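Local atomic coordinates of endonuclease NucS (Thermococcus kodakarensis KOD1, PDB entry 5GKE), a protein that cleaves DNA as a mismatch restriction endonuclease, and probably also cuts the single-stranded extremities of branched DNA structures. Residues A[31-36]-A[107-112]. The protein carries 1 engineered substitution. Residues are numbered along the deposited sequence; the frame is centred on the assembly and turned at random.
Sequences LTIFAR and VELEEV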
loop_
_atom_site.group_PDB
_atom_site.type_symbol
_atom_site.label_atom_id
_atom_site.label_comp_id
_atom_site.label_asym_id
_atom_site.label_seq_id
_atom_site.Cartn_x
_atom_site.Cartn_y
_atom_site.Cartn_z
ATOM N N LEU A 31 -2.991 21.943 -2.746
ATOM C CA LEU A 31 -3.406 22.570 -1.521
ATOM C C LEU A 31 -2.700 21.881 -0.381
ATOM O O LEU A 31 -2.678 20.649 -0.311
ATOM C CB LEU A 31 -4.920 22.498 -1.351
ATOM C CG LEU A 31 -5.482 23.322 -0.200
ATOM C CD1 LEU A 31 -5.260 24.780 -0.491
ATOM C CD2 LEU A 31 -6.960 23.014 -0.035
ATOM N N THR A 32 -2.097 22.678 0.497
ATOM C CA THR A 32 -1.524 22.146 1.716
ATOM C C THR A 32 -2.028 22.955 2.894
ATOM O O THR A 32 -2.005 24.178 2.864
ATOM C CB THR A 32 0.018 22.155 1.688
ATOM O OG1 THR A 32 0.475 21.369 0.588
ATOM C CG2 THR A 32 0.582 21.563 2.961
ATOM N N ILE A 33 -2.477 22.254 3.926
ATOM C CA ILE A 33 -3.003 22.877 5.128
ATOM C C ILE A 33 -2.382 22.266 6.384
ATOM O O ILE A 33 -2.320 21.045 6.524
ATOM C CB ILE A 33 -4.539 22.724 5.180
ATOM C CG1 ILE A 33 -5.187 23.562 4.070
ATOM C CG2 ILE A 33 -5.087 23.078 6.555
ATOM C CD1 ILE A 33 -6.674 23.326 3.936
ATOM N N PHE A 34 -1.888 23.115 7.280
ATOM C CA PHE A 34 -1.521 22.677 8.621
ATOM C C PHE A 34 -2.658 23.108 9.533
ATOM O O PHE A 34 -3.021 24.277 9.546
ATOM C CB PHE A 34 -0.198 23.289 9.101
ATOM C CG PHE A 34 0.975 23.093 8.163
ATOM C CD1 PHE A 34 2.053 23.965 8.208
ATOM C CD2 PHE A 34 1.028 22.034 7.279
ATOM C CE1 PHE A 34 3.143 23.796 7.368
ATOM C CE2 PHE A 34 2.121 21.852 6.441
ATOM C CZ PHE A 34 3.176 22.739 6.482
ATOM N N ALA A 35 -3.235 22.183 10.286
ATOM C CA ALA A 35 -4.409 22.531 11.064
ATOM C C ALA A 35 -4.615 21.624 12.255
ATOM O O ALA A 35 -4.168 20.486 12.254
ATOM C CB ALA A 35 -5.650 22.492 10.176
ATOM N N ARG A 36 -5.316 22.131 13.261
ATOM C CA ARG A 36 -5.903 21.266 14.257
ATOM C C ARG A 36 -7.236 20.808 13.697
ATOM O O ARG A 36 -8.046 21.622 13.248
ATOM C CB ARG A 36 -6.091 21.973 15.597
ATOM C CG ARG A 36 -6.177 21.007 16.759
ATOM C CD ARG A 36 -6.947 21.583 17.923
ATOM N NE ARG A 36 -6.683 23.007 18.052
ATOM C CZ ARG A 36 -7.631 23.926 18.191
ATOM N NH1 ARG A 36 -8.910 23.562 18.237
ATOM N NH2 ARG A 36 -7.298 25.205 18.290
ATOM N N VAL A 107 -13.178 16.565 6.947
ATOM C CA VAL A 107 -12.150 17.147 7.806
ATOM C C VAL A 107 -12.615 18.469 8.388
ATOM O O VAL A 107 -12.676 19.487 7.689
ATOM C CB VAL A 107 -10.824 17.369 7.067
ATOM C CG1 VAL A 107 -9.782 17.921 8.025
ATOM C CG2 VAL A 107 -10.339 16.083 6.456
ATOM N N GLU A 108 -12.916 18.443 9.683
ATOM C CA GLU A 108 -13.343 19.625 10.404
ATOM C C GLU A 108 -12.131 20.456 10.791
ATOM O O GLU A 108 -11.299 20.013 11.580
ATOM C CB GLU A 108 -14.127 19.232 11.651
ATOM C CG GLU A 108 -14.772 20.419 12.360
ATOM C CD GLU A 108 -15.354 20.067 13.725
ATOM O OE1 GLU A 108 -15.568 18.863 14.004
ATOM O OE2 GLU A 108 -15.593 21.005 14.520
ATOM N N LEU A 109 -12.037 21.677 10.283
ATOM C CA LEU A 109 -10.870 22.491 10.586
ATOM C C LEU A 109 -11.168 23.343 11.806
ATOM O O LEU A 109 -11.920 24.307 11.724
ATOM C CB LEU A 109 -10.519 23.362 9.390
ATOM C CG LEU A 109 -10.281 22.579 8.103
ATOM C CD1 LEU A 109 -10.184 23.515 6.909
ATOM C CD2 LEU A 109 -9.009 21.770 8.235
ATOM N N GLU A 110 -10.573 22.990 12.937
ATOM C CA GLU A 110 -10.827 23.715 14.173
ATOM C C GLU A 110 -9.972 24.968 14.277
ATOM O O GLU A 110 -10.449 26.007 14.711
ATOM C CB GLU A 110 -10.585 22.812 15.372
ATOM C CG GLU A 110 -11.506 21.622 15.396
ATOM C CD GLU A 110 -11.216 20.691 16.544
ATOM O OE1 GLU A 110 -10.028 20.331 16.732
ATOM O OE2 GLU A 110 -12.181 20.331 17.258
ATOM N N GLU A 111 -8.696 24.845 13.928
ATOM C CA GLU A 111 -7.824 26.002 13.768
ATOM C C GLU A 111 -6.860 25.819 12.607
ATOM O O GLU A 111 -6.055 24.900 12.601
ATOM C CB GLU A 111 -7.048 26.253 15.057
ATOM C CG GLU A 111 -6.127 27.453 15.003
ATOM C CD GLU A 111 -5.520 27.757 16.360
ATOM O OE1 GLU A 111 -5.833 27.023 17.327
ATOM O OE2 GLU A 111 -4.735 28.728 16.462
ATOM N N VAL A 112 -6.894 26.707 11.636
ATOM C CA VAL A 112 -5.986 26.533 10.521
ATOM C C VAL A 112 -4.712 27.352 10.747
ATOM O O VAL A 112 -4.741 28.575 10.708
ATOM C CB VAL A 112 -6.661 26.931 9.198
ATOM C CG1 VAL A 112 -5.661 26.875 8.047
ATOM C CG2 VAL A 112 -7.885 26.038 8.935
#
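Arg-36 and Glu-111 form an antiparallel hydrogen-bonded pair, Arg-36 N donating to Glu-111 O at 2.9 Å, while Arg-36 O accepts Glu-110 N at 2.9 Å and, more weakly, Glu-111 N. Ala-35 and Val-112 make the adjoining non-hydrogen-bonded pair. Two residues, Glu-110 and Glu-111, thus face Arg-36: a classic beta bulge, placed where the chain turns a corner between strands 103-109 and 111-118 of the PH-like N-terminal domain, both of which pair with strand 30-42. Arginine suits the bulge because its long chain, bent at chi3 (-36°), ends in two nitrogens, one for each glutamate. Arg-36 NH2 forms a salt bridge with Glu-111 OE1, its hydrogen bond weak and its apparent shortness doubtful, with guanidinium and carboxylate planes 84° apart; Glu-111 CB and the carbonyl carbon of Glu-110 lie over one guanidinium face. Arg-36 NH1 reaches Glu-110 OE1 only at a long 3.7 Å; that oxygen's stronger partner is Ser-51 OG, by a hydrogen bond. A leucine in place of Arg-36 would probably leave Glu-111 without this charged mate and Glu-110 relying chiefly on Ser-51. On the opposite face, Ala-35, whose lone CB suits the close strand spacing, approaches Leu-109 CD2 to 3.9 Å, and apolar Ile-33 sets CG2 against Val-112 CG1 at 4.1 Å; Leu-17 of helix 14-27 packs on both Leu-109 and Val-112.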